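Local coordinates for protein imelysin (Bacteroides ovatus ATCC 8483, PDB 3OYV) that probably takes part in bacterial iron uptake as an imelysin-like protein of the outer membrane, with a possible peptidase activity, at residues 69-74 / 228-233; 314-319 / 347-352. All coordinates share one frame; numbering follows the deposited sequence.

Contact 1: 69-74 / 228-233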
ATOM      1  N   ALA A  69      10.844  20.279  12.916  1.00 19.54           N
ATOM      2  CA  ALA A  69      11.725  21.403  13.189  1.00 20.25           C
ATOM      3  C   ALA A  69      13.212  21.059  13.084  1.00 18.49           C
ATOM      4  O   ALA A  69      14.058  21.944  13.285  1.00 20.68           O
ATOM      5  CB  ALA A  69      11.427  21.954  14.601  1.00 22.01           C
ATOM      6  N   SER A  70      13.507  19.790  12.789  1.00 16.25           N
ATOM      7  CA  SER A  70      14.879  19.329  12.702  1.00 16.51           C
ATOM      8  C   SER A  70      14.927  18.124  11.798  1.00 14.90           C
ATOM      9  O   SER A  70      13.912  17.454  11.591  1.00 15.69           O
ATOM     10  CB  SER A  70      15.409  18.950  14.100  1.00 17.01           C
ATOM     11  OG  SER A  70      14.758  17.799  14.601  1.00 18.17           O
ATOM     12  N   ALA A  71      16.117  17.804  11.309  1.00 14.81           N
ATOM     13  CA  ALA A  71      16.276  16.565  10.564  1.00 12.92           C
ATOM     14  C   ALA A  71      16.027  15.353  11.462  1.00 13.96           C
ATOM     15  O   ALA A  71      15.491  14.345  11.012  1.00 13.28           O
ATOM     16  CB  ALA A  71      17.668  16.488   9.888  1.00 13.49           C
ATOM     17  N   LEU A  72      16.420  15.434  12.740  1.00 14.11           N
ATOM     18  CA  LEU A  72      16.127  14.366  13.683  1.00 15.01           C
ATOM     19  C   LEU A  72      14.636  14.083  13.749  1.00 15.24           C
ATOM     20  O   LEU A  72      14.240  12.926  13.726  1.00 15.08           O
ATOM     21  CB  LEU A  72      16.682  14.676  15.079  1.00 15.49           C
ATOM     22  CG  LEU A  72      16.332  13.670  16.166  1.00 16.57           C
ATOM     23  CD1 LEU A  72      16.835  12.294  15.798  1.00 16.26           C
ATOM     24  CD2 LEU A  72      16.860  14.107  17.535  1.00 17.76           C
ATOM     25  N   SER A  73      13.809  15.123  13.844  1.00 15.24           N
ATOM     26  CA  SER A  73      12.355  14.944  13.886  0.60 15.96           C
ATOM     27  C   SER A  73      11.846  14.204  12.638  1.00 14.90           C
ATOM     28  O   SER A  73      11.016  13.281  12.717  1.00 17.08           O
ATOM     29  CB  SER A  73      11.678  16.308  13.982  0.60 16.43           C
ATOM     30  OG  SER A  73      10.277  16.167  14.106  0.60 20.30           O
ATOM     31  N   CYS A  74      12.365  14.609  11.481  1.00 14.25           N
ATOM     32  CA  CYS A  74      12.012  13.928  10.238  1.00 13.24           C
ATOM     33  C   CYS A  74      12.394  12.455  10.310  1.00 11.62           C
ATOM     34  O   CYS A  74      11.613  11.573   9.947  1.00 12.35           O
ATOM     35  CB  CYS A  74      12.752  14.524   9.041  1.00 12.79           C
ATOM     36  SG  CYS A  74      12.301  16.205   8.661  1.00 14.89           S
ATOM     37  N   PRO A 228      21.183  15.269   4.613  1.00 10.29           N
ATOM     38  CA  PRO A 228      21.296  14.580   3.324  1.00 10.31           C
ATOM     39  C   PRO A 228      20.495  13.290   3.282  1.00  9.93           C
ATOM     40  O   PRO A 228      20.079  12.858   2.206  1.00 11.37           O
ATOM     41  CB  PRO A 228      22.804  14.345   3.154  1.00 12.58           C
ATOM     42  CG  PRO A 228      23.428  14.760   4.350  1.00 16.53           C
ATOM     43  CD  PRO A 228      22.492  15.558   5.220  1.00 12.30           C
ATOM     44  N   VAL A 229      20.328  12.667   4.439  1.00  9.74           N
ATOM     45  CA  VAL A 229      19.516  11.454   4.529  1.00  9.52           C
ATOM     46  C   VAL A 229      18.041  11.829   4.193  1.00  9.73           C
ATOM     47  O   VAL A 229      17.379  11.136   3.410  1.00  9.48           O
ATOM     48  CB  VAL A 229      19.629  10.803   5.914  1.00 10.95           C
ATOM     49  CG1 VAL A 229      18.598   9.667   6.049  1.00 12.65           C
ATOM     50  CG2 VAL A 229      21.072  10.311   6.171  1.00 13.83           C
ATOM     51  N   VAL A 230      17.539  12.905   4.795  1.00  8.98           N
ATOM     52  CA  VAL A 230      16.156  13.353   4.561  1.00  9.25           C
ATOM     53  C   VAL A 230      15.951  13.730   3.085  1.00  8.55           C
ATOM     54  O   VAL A 230      14.970  13.336   2.452  1.00  9.74           O
ATOM     55  CB  VAL A 230      15.732  14.457   5.502  1.00 10.69           C
ATOM     56  CG1 VAL A 230      14.331  14.957   5.153  1.00 12.65           C
ATOM     57  CG2 VAL A 230      15.811  13.980   6.978  1.00 12.19           C
ATOM     58  N   THR A 231      16.893  14.461   2.528  1.00  9.46           N
ATOM     59  CA  THR A 231      16.779  14.943   1.166  1.00  9.71           C
ATOM     60  C   THR A 231      16.744  13.776   0.204  1.00  9.47           C
ATOM     61  O   THR A 231      15.898  13.720  -0.707  1.00 10.39           O
ATOM     62  CB  THR A 231      17.905  15.948   0.879  1.00  9.97           C
ATOM     63  OG1 THR A 231      17.678  17.081   1.679  1.00 12.56           O
ATOM     64  CG2 THR A 231      17.984  16.312  -0.616  1.00 12.32           C
ATOM     65  N   GLN A 232      17.666  12.832   0.388  1.00  9.27           N
ATOM     66  CA  GLN A 232      17.713  11.634  -0.463  1.00  9.94           C
ATOM     67  C   GLN A 232      16.445  10.795  -0.355  1.00  9.00           C
ATOM     68  O   GLN A 232      15.926  10.268  -1.350  1.00 10.58           O
ATOM     69  CB  GLN A 232      18.954  10.779  -0.191  1.00  9.91           C
ATOM     70  CG  GLN A 232      19.080   9.479  -0.925  1.00 10.52           C
ATOM     71  CD  GLN A 232      19.281   9.605  -2.402  1.00 10.75           C
ATOM     72  OE1 GLN A 232      19.574  10.678  -2.938  1.00 13.23           O
ATOM     73  NE2 GLN A 232      19.166   8.489  -3.076  1.00 11.28           N
ATOM     74  N   TYR A 233      15.963  10.631   0.877  1.00  9.76           N
ATOM     75  CA  TYR A 233      14.746   9.857   1.111  1.00  8.36           C
ATOM     76  C   TYR A 233      13.559  10.443   0.355  1.00  9.21           C
ATOM     77  O   TYR A 233      12.805   9.751  -0.316  1.00  9.95           O
ATOM     78  CB  TYR A 233      14.487   9.825   2.604  1.00 10.07           C
ATOM     79  CG  TYR A 233      13.166   9.289   3.104  1.00  8.52           C
ATOM     80  CD1 TYR A 233      12.967   7.947   3.371  1.00  9.28           C
ATOM     81  CD2 TYR A 233      12.137  10.176   3.381  1.00  9.32           C
ATOM     82  CE1 TYR A 233      11.748   7.483   3.875  1.00 10.02           C
ATOM     83  CE2 TYR A 233      10.935   9.751   3.928  1.00 10.09           C
ATOM     84  CZ  TYR A 233      10.766   8.401   4.186  1.00  9.33           C
ATOM     85  OH  TYR A 233       9.588   7.975   4.764  1.00 11.44           O
TER

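Contact 2: 314-319 / 347-352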
ATOM      1  N   GLN A 314     -24.972  -5.035  -4.114  1.00 15.23           N
ATOM      2  CA  GLN A 314     -26.195  -4.230  -4.293  0.60 15.56           C
ATOM      3  C   GLN A 314     -25.994  -3.176  -5.387  1.00 15.66           C
ATOM      4  O   GLN A 314     -26.867  -2.974  -6.244  1.00 16.04           O
ATOM      5  CB  GLN A 314     -26.615  -3.573  -2.981  0.60 16.88           C
ATOM      6  CG  GLN A 314     -27.140  -4.535  -1.926  0.60 17.62           C
ATOM      7  CD  GLN A 314     -27.431  -3.852  -0.600  0.60 28.85           C
ATOM      8  OE1 GLN A 314     -27.009  -2.715  -0.356  0.60 32.18           O
ATOM      9  NE2 GLN A 314     -28.148  -4.551   0.274  0.60 34.03           N
ATOM     10  N   ILE A 315     -24.841  -2.518  -5.388  1.00 13.84           N
ATOM     11  CA  ILE A 315     -24.476  -1.575  -6.474  1.00 13.77           C
ATOM     12  C   ILE A 315     -24.507  -2.260  -7.847  1.00 13.58           C
ATOM     13  O   ILE A 315     -25.074  -1.739  -8.827  1.00 13.88           O
ATOM     14  CB  ILE A 315     -23.085  -0.935  -6.179  1.00 13.80           C
ATOM     15  CG1 ILE A 315     -23.252   0.120  -5.076  1.00 14.54           C
ATOM     16  CG2 ILE A 315     -22.459  -0.341  -7.468  1.00 12.98           C
ATOM     17  CD1 ILE A 315     -21.945   0.518  -4.352  1.00 15.31           C
ATOM     18  N   LEU A 316     -23.908  -3.451  -7.931  1.00 12.20           N
ATOM     19  CA  LEU A 316     -23.818  -4.144  -9.199  1.00 12.36           C
ATOM     20  C   LEU A 316     -25.181  -4.590  -9.703  1.00 13.01           C
ATOM     21  O   LEU A 316     -25.382  -4.702 -10.910  1.00 13.55           O
ATOM     22  CB  LEU A 316     -22.858  -5.328  -9.099  1.00 12.66           C
ATOM     23  CG  LEU A 316     -21.391  -4.930  -8.883  1.00 13.21           C
ATOM     24  CD1 LEU A 316     -20.555  -6.214  -8.535  1.00 13.92           C
ATOM     25  CD2 LEU A 316     -20.831  -4.220 -10.117  1.00 14.85           C
ATOM     26  N   ASN A 317     -26.099  -4.862  -8.783  1.00 14.23           N
ATOM     27  CA  ASN A 317     -27.472  -5.223  -9.120  1.00 14.11           C
ATOM     28  C   ASN A 317     -28.428  -4.051  -9.265  1.00 15.14           C
ATOM     29  O   ASN A 317     -29.611  -4.251  -9.590  1.00 17.35           O
ATOM     30  CB  ASN A 317     -28.001  -6.241  -8.097  1.00 15.04           C
ATOM     31  CG  ASN A 317     -27.418  -7.600  -8.301  1.00 17.06           C
ATOM     32  OD1 ASN A 317     -27.228  -8.051  -9.430  1.00 20.04           O
ATOM     33  ND2 ASN A 317     -27.112  -8.277  -7.201  1.00 20.32           N
ATOM     34  N   SER A 318     -27.931  -2.839  -9.072  1.00 14.50           N
ATOM     35  CA  SER A 318     -28.804  -1.670  -9.072  1.00 14.14           C
ATOM     36  C   SER A 318     -29.104  -1.158 -10.471  1.00 14.90           C
ATOM     37  O   SER A 318     -28.238  -1.126 -11.362  1.00 16.54           O
ATOM     38  CB  SER A 318     -28.228  -0.521  -8.243  1.00 16.76           C
ATOM     39  OG  SER A 318     -27.135   0.096  -8.882  1.00 16.95           O
ATOM     40  N   GLN A 319     -30.346  -0.708 -10.642  1.00 13.13           N
ATOM     41  CA  GLN A 319     -30.749  -0.135 -11.912  0.60 14.21           C
ATOM     42  C   GLN A 319     -30.101   1.237 -12.107  1.00 12.57           C
ATOM     43  O   GLN A 319     -29.801   1.630 -13.231  1.00 13.46           O
ATOM     44  CB  GLN A 319     -32.278  -0.050 -12.011  0.60 16.34           C
ATOM     45  CG  GLN A 319     -32.797   0.163 -13.418  0.60 20.29           C
ATOM     46  CD  GLN A 319     -32.576  -1.033 -14.327  0.60 22.97           C
ATOM     47  OE1 GLN A 319     -32.921  -2.157 -13.978  0.60 28.67           O
ATOM     48  NE2 GLN A 319     -31.997  -0.795 -15.498  0.60 20.38           N
ATOM     49  N   LEU A 347     -11.765  -2.347  -6.610  1.00  9.87           N
ATOM     50  CA  LEU A 347     -11.429  -2.706  -7.986  1.00  9.39           C
ATOM     51  C   LEU A 347     -10.958  -4.135  -8.086  1.00  9.55           C
ATOM     52  O   LEU A 347     -11.305  -4.825  -9.024  1.00 10.16           O
ATOM     53  CB  LEU A 347     -10.410  -1.739  -8.522  1.00 10.73           C
ATOM     54  CG  LEU A 347     -10.241  -1.697 -10.017  1.00 13.04           C
ATOM     55  CD1 LEU A 347     -11.566  -1.644 -10.782  1.00 17.13           C
ATOM     56  CD2 LEU A 347      -9.338  -0.454 -10.343  1.00 13.73           C
ATOM     57  N   GLU A 348     -10.176  -4.560  -7.099  1.00  8.78           N
ATOM     58  CA  GLU A 348      -9.743  -5.952  -7.058  1.00  9.55           C
ATOM     59  C   GLU A 348     -10.940  -6.928  -7.084  1.00  9.32           C
ATOM     60  O   GLU A 348     -10.950  -7.916  -7.830  1.00 10.16           O
ATOM     61  CB  GLU A 348      -8.880  -6.183  -5.794  1.00  9.28           C
ATOM     62  CG  GLU A 348      -8.130  -7.506  -5.742  1.00  9.40           C
ATOM     63  CD  GLU A 348      -7.615  -7.815  -4.335  1.00 10.54           C
ATOM     64  OE1 GLU A 348      -7.944  -7.077  -3.395  1.00 11.26           O
ATOM     65  OE2 GLU A 348      -6.928  -8.845  -4.198  1.00 11.30           O
ATOM     66  N   PHE A 349     -11.936  -6.631  -6.245  1.00 10.40           N
ATOM     67  CA  PHE A 349     -13.169  -7.455  -6.189  1.00 10.98           C
ATOM     68  C   PHE A 349     -13.843  -7.552  -7.559  1.00 10.39           C
ATOM     69  O   PHE A 349     -14.351  -8.596  -7.942  1.00 12.14           O
ATOM     70  CB  PHE A 349     -14.110  -6.797  -5.178  1.00 11.72           C
ATOM     71  CG  PHE A 349     -15.453  -7.474  -5.004  1.00 13.20           C
ATOM     72  CD1 PHE A 349     -16.492  -7.238  -5.872  1.00 13.20           C
ATOM     73  CD2 PHE A 349     -15.714  -8.229  -3.882  1.00 17.57           C
ATOM     74  CE1 PHE A 349     -17.713  -7.850  -5.675  1.00 12.11           C
ATOM     75  CE2 PHE A 349     -16.955  -8.812  -3.680  1.00 19.38           C
ATOM     76  CZ  PHE A 349     -17.932  -8.635  -4.586  1.00 16.29           C
ATOM     77  N   LEU A 350     -13.845  -6.431  -8.264  1.00  9.98           N
ATOM     78  CA  LEU A 350     -14.489  -6.292  -9.574  1.00  9.68           C
ATOM     79  C   LEU A 350     -13.723  -6.946 -10.709  1.00  9.79           C
ATOM     80  O   LEU A 350     -14.308  -7.228 -11.758  1.00 11.78           O
ATOM     81  CB  LEU A 350     -14.754  -4.803  -9.855  1.00 10.26           C
ATOM     82  CG  LEU A 350     -15.770  -4.086  -8.935  1.00 11.09           C
ATOM     83  CD1 LEU A 350     -15.719  -2.554  -9.148  1.00 12.09           C
ATOM     84  CD2 LEU A 350     -17.201  -4.663  -9.094  1.00 13.22           C
ATOM     85  N   LEU A 351     -12.427  -7.216 -10.490  1.00  9.14           N
ATOM     86  CA  LEU A 351     -11.553  -7.761 -11.512  1.00  9.55           C
ATOM     87  C   LEU A 351     -11.191  -9.239 -11.343  1.00  9.71           C
ATOM     88  O   LEU A 351     -10.846  -9.896 -12.321  1.00 10.34           O
ATOM     89  CB  LEU A 351     -10.256  -6.941 -11.613  1.00  9.65           C
ATOM     90  CG  LEU A 351     -10.399  -5.531 -12.154  1.00  9.01           C
ATOM     91  CD1 LEU A 351      -9.046  -4.813 -12.073  1.00 10.78           C
ATOM     92  CD2 LEU A 351     -10.943  -5.555 -13.602  1.00 10.23           C
ATOM     93  N   TYR A 352     -11.199  -9.720 -10.097  1.00 10.31           N
ATOM     94  CA  TYR A 352     -10.718 -11.039  -9.744  1.00 10.57           C
ATOM     95  C   TYR A 352     -11.760 -11.872  -9.015  1.00 10.09           C
ATOM     96  O   TYR A 352     -12.613 -11.319  -8.303  1.00 12.77           O
ATOM     97  CB  TYR A 352      -9.544 -10.914  -8.794  1.00 11.09           C
ATOM     98  CG  TYR A 352      -8.253 -10.393  -9.360  1.00 11.43           C
ATOM     99  CD1 TYR A 352      -7.311 -11.247  -9.889  1.00 11.29           C
ATOM    100  CD2 TYR A 352      -7.940  -9.031  -9.277  1.00 11.30           C
ATOM    101  CE1 TYR A 352      -6.084 -10.761 -10.332  1.00 11.06           C
ATOM    102  CE2 TYR A 352      -6.742  -8.543  -9.744  1.00 10.34           C
ATOM    103  CZ  TYR A 352      -5.806  -9.413 -10.246  1.00  9.83           C
ATOM    104  OH  TYR A 352      -4.605  -8.892 -10.659  1.00 13.73           O
TER

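Contact 1: 69-74 / 228-233
One methyl group of Val230 reaches the first turn of helix 71-102 at Ala71 and Cys74, two residues three apart on the same helical face. Val230 CG2 lies 3.7 Å from Cys74 CB and, more loosely, 4.3 Å from Ala71 CB, the two carbons standing roughly at right angles to each other as seen from the methyl. The carbonyl oxygen of Ala71 is also near, 4.1 Å from Val230 CG2. The torsions of Val230 explain the choice of methyl: CG1 is anti to the backbone N (chi1 176°), which leaves CG2 beside that nitrogen, and this is the branch that meets the other helix. Because the Ala71 side is a bare methyl, the backbones come close, with 6.8 Å between the CA atoms of Ala71 and Val230.

The turn that receives the valine is held at its start by Ser70 in the N-cap position. Ser73 N donates to Ser70 OG at 2.9 Å with an N-H...O angle of 161°, and Cys74 N bonds to Ser70 O at 3.2 Å, so the first turn is fixed both by a side-chain cap and by the regular backbone pattern. A second tie comes from the partner helix, where Asp223 OD1 accepts from Ala71 N. On the other side, Pro228 lacks an N-H, and helix 223-261 is kinked there, one turn or less before Val230.

Each segment lies within the opening turns of its helix. Phe60 of helix 56-62 packs on both Cys74 and Val230, while Val75 and Ile78 carry the helix 71-102 interface onward to Val230 and Tyr233, making this corner a buried junction of three helices.

Contact 2: 314-319 / 347-352
Leu316 and Leu350 meet with matching side-chain torsions: each has CG beside the backbone N and anti to the carbonyl carbon (chi1 -67° and -66°), which points both isobutyl groups toward the opposite helix. Leu350 CD2 comes up against the forked end of Leu316, 3.7 Å from its CD1 and 3.8 Å from its CD2. The same Leu316 CD1 approaches the Phe349 ring at its edge, close to the ring plane, 4.4 Å from CE1. Side-chain ends thus bridge a wide gap, with the CA atoms of Leu316 and Leu350 9.6 Å apart.

Both leucines lie at or next to the C-terminal end of a helix. Beyond Leu316, the carbonyl of Ile315 is gripped twice, by Ser318 N at 3.1 Å and by Ser318 OG at 2.8 Å; that hydroxyl also accepts from Trp321 N, so one serine joins the end of one helix to the start of the next. Trp24 of helix 21-47 packs on Leu316 and bonds to Leu350 O, while Tyr117 meets the Phe349 ring edge-to-face. Glu348, next to Phe349 in the same turn, has its OE1 hydrogen-bonded to ND1 of His345, three residues earlier; the two fit the GxHxxE signature of imelysin-like proteins, a probable functional site beside this hydrophobic contact.

How the contacts relate
From the N terminus, helix 21-47 is laid down first and later supplies partners for contact 2. Contact 1 then opens at the start of helix 71-102 and closes a largely helical loop of 153 residues when the early turns of helix 223-261 are reached. Contact 2 opens further on and spans only 27 residues, from the end of helix 309-316 to helix 343-351. The two are in series, neither nested nor crossed, on opposite sides of the chain's centre with their centres 43 Å apart. Helix 223-261 links them: its opening turns form contact 1, whereas Leu252 and Leu259, nearer its far end, pack on Leu347 and Leu351 of segment 347-352.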